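Local structure of fumarylacetoacetate hydrolase (Burkholderia xenovorans, 5TI1) at residues K347-T352 with G376-P381; A321-L326 with R343-H348; K158-N163 with F386-E391. The protein probably hydrolyses fumarylacetoacetate to fumarate and acetoacetate, the last step of phenylalanine and tyrosine breakdown, using a bound metal ion. One frame throughout, in Å; residues are numbered along the deposited sequence.

Interaction 1 of 3, residues K347-T352 with G376-P381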
loop_
_atom_site.group_PDB
_atom_site.type_symbol
_atom_site.label_atom_id
_atom_site.label_comp_id
_atom_site.label_asym_id
_atom_site.label_seq_id
_atom_site.Cartn_x
_atom_site.Cartn_y
_atom_site.Cartn_z
ATOM N N LYS B 347 -18.367 17.797 7.420
ATOM C CA LYS B 347 -19.728 17.528 6.961
ATOM C C LYS B 347 -19.968 17.930 5.510
ATOM O O LYS B 347 -20.975 17.506 4.940
ATOM C CB LYS B 347 -20.747 18.242 7.854
ATOM C CG LYS B 347 -20.808 19.745 7.681
ATOM C CD LYS B 347 -21.675 20.359 8.765
ATOM C CE LYS B 347 -21.707 21.878 8.673
ATOM N NZ LYS B 347 -22.805 22.445 9.497
ATOM N N HIS B 348 -19.068 18.702 4.889
ATOM C CA HIS B 348 -19.288 19.180 3.525
ATOM C C HIS B 348 -18.918 18.167 2.445
ATOM O O HIS B 348 -19.184 18.425 1.264
ATOM C CB HIS B 348 -18.498 20.463 3.289
ATOM C CG HIS B 348 -18.882 21.570 4.213
ATOM N ND1 HIS B 348 -20.190 21.959 4.392
ATOM C CD2 HIS B 348 -18.136 22.365 5.017
ATOM C CE1 HIS B 348 -20.236 22.953 5.261
ATOM N NE2 HIS B 348 -19.003 23.218 5.656
ATOM N N MET B 349 -18.306 17.046 2.803
ATOM C CA MET B 349 -17.882 16.083 1.789
ATOM C C MET B 349 -19.073 15.524 1.005
ATOM O O MET B 349 -20.127 15.211 1.567
ATOM C CB MET B 349 -17.093 14.957 2.446
ATOM C CG MET B 349 -15.796 15.429 3.100
ATOM S SD MET B 349 -14.700 16.379 2.002
ATOM C CE MET B 349 -13.509 15.105 1.558
ATOM N N TYR B 350 -18.890 15.421 -0.314
ATOM C CA TYR B 350 -19.935 14.940 -1.214
ATOM C C TYR B 350 -20.121 13.426 -1.117
ATOM O O TYR B 350 -21.239 12.924 -1.270
ATOM C CB TYR B 350 -19.580 15.344 -2.645
ATOM C CG TYR B 350 -20.681 15.200 -3.671
ATOM C CD1 TYR B 350 -20.833 14.025 -4.396
ATOM C CD2 TYR B 350 -21.542 16.252 -3.943
ATOM C CE1 TYR B 350 -21.836 13.895 -5.355
ATOM C CE2 TYR B 350 -22.542 16.137 -4.896
ATOM C CZ TYR B 350 -22.685 14.956 -5.599
ATOM O OH TYR B 350 -23.680 14.838 -6.547
ATOM N N TRP B 351 -19.043 12.678 -0.897
ATOM C CA TRP B 351 -19.112 11.224 -0.755
ATOM C C TRP B 351 -18.805 10.857 0.689
ATOM O O TRP B 351 -17.816 11.328 1.255
ATOM C CB TRP B 351 -18.131 10.518 -1.701
ATOM C CG TRP B 351 -18.403 10.713 -3.172
ATOM C CD1 TRP B 351 -17.746 11.555 -4.025
ATOM C CD2 TRP B 351 -19.395 10.038 -3.967
ATOM N NE1 TRP B 351 -18.265 11.446 -5.296
ATOM C CE2 TRP B 351 -19.280 10.526 -5.286
ATOM C CE3 TRP B 351 -20.368 9.068 -3.689
ATOM C CZ2 TRP B 351 -20.105 10.081 -6.327
ATOM C CZ3 TRP B 351 -21.190 8.627 -4.728
ATOM C CH2 TRP B 351 -21.048 9.131 -6.028
ATOM N N THR B 352 -19.643 10.018 1.286
ATOM C CA THR B 352 -19.424 9.625 2.671
ATOM C C THR B 352 -18.387 8.509 2.769
ATOM O O THR B 352 -17.991 7.897 1.775
ATOM C CB THR B 352 -20.725 9.151 3.303
ATOM O OG1 THR B 352 -21.135 7.942 2.651
ATOM C CG2 THR B 352 -21.791 10.220 3.145
ATOM N N GLY B 376 -9.727 12.663 1.165
ATOM C CA GLY B 376 -9.490 13.719 0.207
ATOM C C GLY B 376 -9.554 15.082 0.878
ATOM O O GLY B 376 -10.150 15.251 1.939
ATOM N N THR B 377 -8.897 16.061 0.249
ATOM C CA THR B 377 -8.840 17.427 0.778
ATOM C C THR B 377 -10.228 17.962 1.089
ATOM O O THR B 377 -11.093 18.006 0.216
ATOM C CB THR B 377 -8.158 18.369 -0.216
ATOM O OG1 THR B 377 -6.853 17.885 -0.529
ATOM C CG2 THR B 377 -8.042 19.770 0.388
ATOM N N ILE B 378 -10.431 18.392 2.327
ATOM C CA ILE B 378 -11.726 18.875 2.790
ATOM C C ILE B 378 -11.781 20.387 2.590
ATOM O O ILE B 378 -11.064 21.142 3.253
ATOM C CB ILE B 378 -11.959 18.500 4.257
ATOM C CG1 ILE B 378 -11.821 16.986 4.431
ATOM C CG2 ILE B 378 -13.328 18.999 4.716
ATOM C CD1 ILE B 378 -11.630 16.543 5.860
ATOM N N SER B 379 -12.628 20.834 1.671
ATOM C CA SER B 379 -12.796 22.253 1.393
ATOM C C SER B 379 -14.258 22.637 1.541
ATOM O O SER B 379 -15.155 21.908 1.090
ATOM C CB SER B 379 -12.292 22.611 -0.005
ATOM O OG SER B 379 -10.875 22.596 -0.026
ATOM N N GLY B 380 -14.489 23.780 2.181
ATOM C CA GLY B 380 -15.825 24.212 2.504
ATOM C C GLY B 380 -16.371 25.239 1.535
ATOM O O GLY B 380 -15.831 25.458 0.446
ATOM N N PRO B 381 -17.471 25.888 1.922
ATOM C CA PRO B 381 -18.126 26.841 1.018
ATOM C C PRO B 381 -17.391 28.166 0.880
ATOM O O PRO B 381 -17.369 28.750 -0.206
ATOM C CB PRO B 381 -19.506 27.043 1.664
ATOM C CG PRO B 381 -19.678 25.884 2.609
ATOM C CD PRO B 381 -18.300 25.587 3.099
#
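The contact lies beside the metal site of the FAH family C-terminal domain, where the loop 376-381 carries T377, a predicted substrate-binding residue. The loop 347-352 packs against it through two side chains, H348 and M349. They meet neighbouring parts of the loop, and the contact is made by van der Waals and CH-pi packing. H348 points at G380 and P381. Its CG stands anti to the carbonyl carbon (chi1 -60°), which presents the imidazole to the proline. P381 CD sits over one ring face, 3.8 Å from the centroid of the H348 ring and 21° off the ring normal, a CH-pi contact. The aliphatic CG of K347 lies over the opposite face. G380 CA approaches H348 CD2 obliquely at 3.9 Å.

M349 reaches across with a chain bent at chi2 and chi3. Its SD touches I378 CG1 at 3.8 Å, the two side chains crossing at about a right angle. The bend keeps the methyl CE of M349 against I378 CG1 as well and brings it to 3.4 Å from G376 O. G376 has a positive phi of 88°, a conformation that suits glycine, and its N bonds to the metal ligand E228.

T377 points away from 347-352, and its side chain touches H160 and E226. Helix 158-168 flanks both segments: H348 touches E159, while T377 and S379 touch H160. I378 rests on T229 of strand 223-233 and is backbone-bonded to L227.

Interaction 2 of 3, residues A321-L326 with R343-H348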
loop_
_atom_site.group_PDB
_atom_site.type_symbol
_atom_site.label_atom_id
_atom_site.label_comp_id
_atom_site.label_asym_id
_atom_site.label_seq_id
_atom_site.Cartn_x
_atom_site.Cartn_y
_atom_site.Cartn_z
ATOM N N ALA B 321 -23.103 11.777 7.303
ATOM C CA ALA B 321 -22.071 12.786 7.473
ATOM C C ALA B 321 -21.829 13.028 8.955
ATOM O O ALA B 321 -22.621 12.625 9.813
ATOM C CB ALA B 321 -22.455 14.099 6.782
ATOM N N PHE B 322 -20.713 13.687 9.253
ATOM C CA PHE B 322 -20.326 13.942 10.629
ATOM C C PHE B 322 -19.865 15.385 10.769
ATOM O O PHE B 322 -19.127 15.904 9.926
ATOM C CB PHE B 322 -19.251 12.960 11.092
ATOM C CG PHE B 322 -19.769 11.556 11.262
ATOM C CD1 PHE B 322 -19.823 10.689 10.183
ATOM C CD2 PHE B 322 -20.240 11.119 12.490
ATOM C CE1 PHE B 322 -20.323 9.400 10.332
ATOM C CE2 PHE B 322 -20.746 9.827 12.645
ATOM C CZ PHE B 322 -20.792 8.974 11.565
ATOM N N ASP B 323 -20.335 16.023 11.836
ATOM C CA ASP B 323 -20.113 17.444 12.106
ATOM C C ASP B 323 -18.800 17.574 12.871
ATOM O O ASP B 323 -18.766 17.549 14.102
ATOM C CB ASP B 323 -21.303 18.000 12.876
ATOM C CG ASP B 323 -21.206 19.486 13.133
ATOM O OD1 ASP B 323 -20.205 20.126 12.748
ATOM O OD2 ASP B 323 -22.156 20.015 13.742
ATOM N N ILE B 324 -17.700 17.691 12.127
ATOM C CA ILE B 324 -16.348 17.764 12.687
ATOM C C ILE B 324 -15.759 19.099 12.265
ATOM O O ILE B 324 -15.478 19.312 11.078
ATOM C CB ILE B 324 -15.443 16.617 12.224
ATOM C CG1 ILE B 324 -16.129 15.254 12.347
ATOM C CG2 ILE B 324 -14.164 16.612 13.037
ATOM C CD1 ILE B 324 -15.208 14.090 11.950
ATOM N N THR B 325 -15.596 20.006 13.225
ATOM C CA THR B 325 -14.932 21.273 12.962
ATOM C C THR B 325 -13.442 21.017 12.762
ATOM O O THR B 325 -12.816 20.313 13.558
ATOM C CB THR B 325 -15.165 22.248 14.123
ATOM O OG1 THR B 325 -16.548 22.619 14.163
ATOM C CG2 THR B 325 -14.327 23.506 13.957
ATOM N N LEU B 326 -12.882 21.563 11.685
ATOM C CA LEU B 326 -11.469 21.402 11.362
ATOM C C LEU B 326 -10.803 22.762 11.186
ATOM O O LEU B 326 -11.413 23.700 10.659
ATOM C CB LEU B 326 -11.301 20.568 10.087
ATOM C CG LEU B 326 -11.931 19.176 10.085
ATOM C CD1 LEU B 326 -12.001 18.643 8.667
ATOM C CD2 LEU B 326 -11.167 18.208 10.969
ATOM N N ARG B 343 -10.555 27.322 8.229
ATOM C CA ARG B 343 -11.498 26.688 9.146
ATOM C C ARG B 343 -12.611 26.086 8.300
ATOM O O ARG B 343 -13.233 26.805 7.517
ATOM C CB ARG B 343 -12.087 27.692 10.148
ATOM C CG ARG B 343 -11.078 28.435 11.027
ATOM C CD ARG B 343 -11.763 29.588 11.793
ATOM N NE ARG B 343 -10.861 30.226 12.754
ATOM C CZ ARG B 343 -9.957 31.156 12.445
ATOM N NH1 ARG B 343 -9.818 31.565 11.188
ATOM N NH2 ARG B 343 -9.177 31.672 13.390
ATOM N N THR B 344 -12.852 24.785 8.430
ATOM C CA THR B 344 -13.904 24.151 7.635
ATOM C C THR B 344 -14.558 23.049 8.468
ATOM O O THR B 344 -14.453 23.038 9.698
ATOM C CB THR B 344 -13.340 23.636 6.299
ATOM O OG1 THR B 344 -14.418 23.186 5.469
ATOM C CG2 THR B 344 -12.380 22.481 6.527
ATOM N N ASN B 345 -15.252 22.127 7.793
ATOM C CA ASN B 345 -15.989 21.063 8.459
ATOM C C ASN B 345 -16.022 19.835 7.561
ATOM O O ASN B 345 -16.206 19.949 6.348
ATOM C CB ASN B 345 -17.429 21.496 8.801
ATOM C CG ASN B 345 -18.068 20.610 9.863
ATOM O OD1 ASN B 345 -18.312 19.421 9.636
ATOM N ND2 ASN B 345 -18.322 21.185 11.037
ATOM N N PHE B 346 -15.846 18.663 8.173
ATOM C CA PHE B 346 -15.932 17.399 7.451
ATOM C C PHE B 346 -17.334 17.149 6.880
ATOM O O PHE B 346 -17.477 16.398 5.909
ATOM C CB PHE B 346 -15.497 16.280 8.404
ATOM C CG PHE B 346 -15.494 14.900 7.797
ATOM C CD1 PHE B 346 -14.637 14.580 6.760
ATOM C CD2 PHE B 346 -16.322 13.907 8.307
ATOM C CE1 PHE B 346 -14.619 13.284 6.222
ATOM C CE2 PHE B 346 -16.309 12.617 7.776
ATOM C CZ PHE B 346 -15.455 12.303 6.737
ATOM N N LYS B 347 -18.367 17.797 7.420
ATOM C CA LYS B 347 -19.728 17.528 6.961
ATOM C C LYS B 347 -19.968 17.930 5.510
ATOM O O LYS B 347 -20.975 17.506 4.940
ATOM C CB LYS B 347 -20.747 18.242 7.854
ATOM C CG LYS B 347 -20.808 19.745 7.681
ATOM C CD LYS B 347 -21.675 20.359 8.765
ATOM C CE LYS B 347 -21.707 21.878 8.673
ATOM N NZ LYS B 347 -22.805 22.445 9.497
ATOM N N HIS B 348 -19.068 18.702 4.889
ATOM C CA HIS B 348 -19.288 19.180 3.525
ATOM C C HIS B 348 -18.918 18.167 2.445
ATOM O O HIS B 348 -19.184 18.425 1.264
ATOM C CB HIS B 348 -18.498 20.463 3.289
ATOM C CG HIS B 348 -18.882 21.570 4.213
ATOM N ND1 HIS B 348 -20.190 21.959 4.392
ATOM C CD2 HIS B 348 -18.136 22.365 5.017
ATOM C CE1 HIS B 348 -20.236 22.953 5.261
ATOM N NE2 HIS B 348 -19.003 23.218 5.656
HETATM O O HOH W 1 -19.258 14.108 6.578
#
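Backbone hydrogen bonds set the register. L326 and T344 form an antiparallel hydrogen-bonded pair, with L326 N to T344 O and T344 N to L326 O both at 2.9 Å. The first is nearly straight, at 173°, yet its donor stands above the carbonyl plane of T344. The second lies in the carbonyl plane of L326. T325 and N345 follow as a non-hydrogen-bonded pair. F346 N then donates to I324 O at 3.0 Å. R343 CA and N345 CA add CA-H...O contacts to L326 O and I324 O.

These strands are the arms of the beta hairpin 321-331/339-345. Strand 339-345 ends here and passes into a 3-10 turn, with the N345 side chain at the junction.

The polar side-chain contacts centre on N345. Its CG is anti to the backbone N (chi1 -162°), bringing the amide across toward I324. N345 OD1 accepts from K347 N at 2.7 Å on a lone pair, an Asx turn, and takes a second, weak bond from I324 N. N345 ND2 donates to D323 OD1 at 2.8 Å, meeting that oxygen nearly along its C-O axis. Both ends of the amide are thus used, which fixes its rotation. K347 NZ lies 4.8 Å from D323 OD1, where its charge may help steady the carboxylate.

The apolar contacts gather round F346. The F346 and I324 side chains lie side by side, with I324 CD1 3.8 Å from F346 CD2. F346 CB also meets L326 CD1, and F322 CB approaches the ring. M255 of strand 252-263 packs on both I324 and F346.

One water bridges the two segments, accepting from F322 N and donating to F346 O, 3.0 Å from the latter.

Interaction 3 of 3, residues K158-N163 with F386-E391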
loop_
_atom_site.group_PDB
_atom_site.type_symbol
_atom_site.label_atom_id
_atom_site.label_comp_id
_atom_site.label_asym_id
_atom_site.label_seq_id
_atom_site.Cartn_x
_atom_site.Cartn_y
_atom_site.Cartn_z
ATOM N N LYS B 158 -16.496 18.202 -3.199
ATOM C CA LYS B 158 -16.934 18.873 -4.419
ATOM C C LYS B 158 -16.289 20.247 -4.554
ATOM O O LYS B 158 -15.875 20.639 -5.650
ATOM C CB LYS B 158 -18.460 18.990 -4.454
ATOM C CG LYS B 158 -18.983 19.442 -5.803
ATOM C CD LYS B 158 -20.507 19.348 -5.884
ATOM C CE LYS B 158 -21.010 19.705 -7.276
ATOM N NZ LYS B 158 -22.484 19.486 -7.429
ATOM N N GLU B 159 -16.192 20.990 -3.448
ATOM C CA GLU B 159 -15.587 22.321 -3.493
ATOM C C GLU B 159 -14.112 22.246 -3.869
ATOM O O GLU B 159 -13.600 23.098 -4.609
ATOM C CB GLU B 159 -15.755 23.019 -2.138
ATOM C CG GLU B 159 -17.207 23.288 -1.711
ATOM C CD GLU B 159 -17.873 22.085 -1.046
ATOM O OE1 GLU B 159 -17.349 20.953 -1.172
ATOM O OE2 GLU B 159 -18.922 22.271 -0.393
ATOM N N HIS B 160 -13.410 21.238 -3.359
ATOM C CA HIS B 160 -12.005 21.060 -3.709
ATOM C C HIS B 160 -11.849 20.688 -5.178
ATOM O O HIS B 160 -11.044 21.289 -5.900
ATOM C CB HIS B 160 -11.382 19.993 -2.816
ATOM C CG HIS B 160 -9.954 19.698 -3.150
ATOM N ND1 HIS B 160 -8.921 20.536 -2.790
ATOM C CD2 HIS B 160 -9.389 18.674 -3.833
ATOM C CE1 HIS B 160 -7.779 20.034 -3.225
ATOM N NE2 HIS B 160 -8.034 18.908 -3.864
ATOM N N ALA B 161 -12.607 19.685 -5.637
ATOM C CA ALA B 161 -12.556 19.301 -7.041
ATOM C C ALA B 161 -12.964 20.455 -7.940
ATOM O O ALA B 161 -12.439 20.592 -9.051
ATOM C CB ALA B 161 -13.460 18.092 -7.290
ATOM N N THR B 162 -13.907 21.283 -7.479
ATOM C CA THR B 162 -14.294 22.469 -8.235
ATOM C C THR B 162 -13.163 23.488 -8.265
ATOM O O THR B 162 -12.785 23.977 -9.338
ATOM C CB THR B 162 -15.558 23.084 -7.635
ATOM O OG1 THR B 162 -16.626 22.130 -7.700
ATOM C CG2 THR B 162 -15.959 24.338 -8.395
ATOM N N ASN B 163 -12.608 23.821 -7.095
ATOM C CA ASN B 163 -11.512 24.789 -7.043
ATOM C C ASN B 163 -10.348 24.341 -7.914
ATOM O O ASN B 163 -9.907 25.073 -8.809
ATOM C CB ASN B 163 -11.050 24.982 -5.599
ATOM C CG ASN B 163 -12.041 25.776 -4.773
ATOM O OD1 ASN B 163 -12.806 26.576 -5.308
ATOM N ND2 ASN B 163 -12.033 25.554 -3.463
ATOM N N PHE B 386 -10.998 26.524 2.597
ATOM C CA PHE B 386 -10.405 25.560 1.682
ATOM C C PHE B 386 -9.305 24.776 2.386
ATOM O O PHE B 386 -8.647 25.274 3.306
ATOM C CB PHE B 386 -9.840 26.255 0.444
ATOM C CG PHE B 386 -10.843 27.086 -0.301
ATOM C CD1 PHE B 386 -12.201 26.822 -0.201
ATOM C CD2 PHE B 386 -10.429 28.135 -1.106
ATOM C CE1 PHE B 386 -13.130 27.594 -0.883
ATOM C CE2 PHE B 386 -11.358 28.912 -1.791
ATOM C CZ PHE B 386 -12.708 28.638 -1.680
ATOM N N GLY B 387 -9.104 23.541 1.947
ATOM C CA GLY B 387 -8.205 22.626 2.617
ATOM C C GLY B 387 -6.791 22.560 2.089
ATOM O O GLY B 387 -6.064 21.624 2.447
ATOM N N SER B 388 -6.365 23.517 1.265
ATOM C CA SER B 388 -5.001 23.519 0.762
ATOM C C SER B 388 -4.566 24.947 0.470
ATOM O O SER B 388 -5.386 25.792 0.115
ATOM C CB SER B 388 -4.869 22.669 -0.508
ATOM O OG SER B 388 -5.568 23.266 -1.587
ATOM N N LEU B 389 -3.258 25.206 0.604
ATOM C CA LEU B 389 -2.733 26.501 0.185
ATOM C C LEU B 389 -2.951 26.725 -1.301
ATOM O O LEU B 389 -3.148 27.869 -1.730
ATOM C CB LEU B 389 -1.244 26.630 0.524
ATOM C CG LEU B 389 -0.827 26.914 1.967
ATOM C CD1 LEU B 389 -1.538 28.140 2.495
ATOM C CD2 LEU B 389 -1.090 25.725 2.871
ATOM N N LEU B 390 -2.927 25.650 -2.099
ATOM C CA LEU B 390 -3.245 25.769 -3.518
ATOM C C LEU B 390 -4.595 26.455 -3.726
ATOM O O LEU B 390 -4.727 27.355 -4.566
ATOM C CB LEU B 390 -3.227 24.387 -4.176
ATOM C CG LEU B 390 -3.743 24.352 -5.619
ATOM C CD1 LEU B 390 -2.787 25.085 -6.554
ATOM C CD2 LEU B 390 -4.012 22.917 -6.093
ATOM N N GLU B 391 -5.607 26.064 -2.951
ATOM C CA GLU B 391 -6.901 26.734 -3.056
ATOM C C GLU B 391 -6.891 28.078 -2.337
ATOM O O GLU B 391 -7.351 29.084 -2.886
ATOM C CB GLU B 391 -8.012 25.852 -2.493
ATOM C CG GLU B 391 -8.135 24.481 -3.150
ATOM C CD GLU B 391 -8.885 23.521 -2.276
ATOM O OE1 GLU B 391 -10.121 23.452 -2.399
ATOM O OE2 GLU B 391 -8.243 22.850 -1.442
#
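The first turns of helix 158-168 face the start of helix 389-392, with H160 CA 7.2 Å from F386 CA and N163 CA 6.4 Å from E391 CA. This is the active-site region of the FAH fold: H160 is the predicted proton acceptor, and E391, its hydrogen-bond partner, is consistent with a second-shell residue that positions it. H160 CG is anti to the backbone N (chi1 177°), which swings the ring toward E391. H160 ND1 donates to E391 OE2 at 2.8 Å, a weak bond bent to 149°. The oxygen lies in the imidazole plane, while the carboxylate is turned steeply across it. A negative charge here would probably make H160 more basic.

The carboxylate is held from several sides. N163 ND2 gives E391 OE1 a nearly straight bond of 3.0 Å on the anti lone pair, and S379 also bonds to that oxygen. S388 OG donates to E391 OE2 at 2.7 Å. As N-cap of helix 389-392, the same hydroxyl accepts from E391 N. S388 thus grips both ends of the glutamate.

F386 lies against the N163 amide, the planes 60° apart. N163 ND2 stands over the centre of the F386 ring, 3.3 Å above its plane.

From the N terminus, helix 158-168 supplies the first half of interaction 3, which closes its long loop only at 386-391. Interactions 1 and 2 both nest inside that loop. Interaction 2 comes first, closing the hairpin 321-331/339-345. Its second segment runs straight into interaction 1, and the two share K347 and H348. Interaction 1 then closes a loop of 23 residues that holds helix 353-362 and strand 372-374. I378 joins the first two contacts by packing on L326 and F346. S379 joins interaction 1 to interaction 3 through E391 and G387. Together the contacts tie the hairpin and the T377 loop to the helix bearing H160.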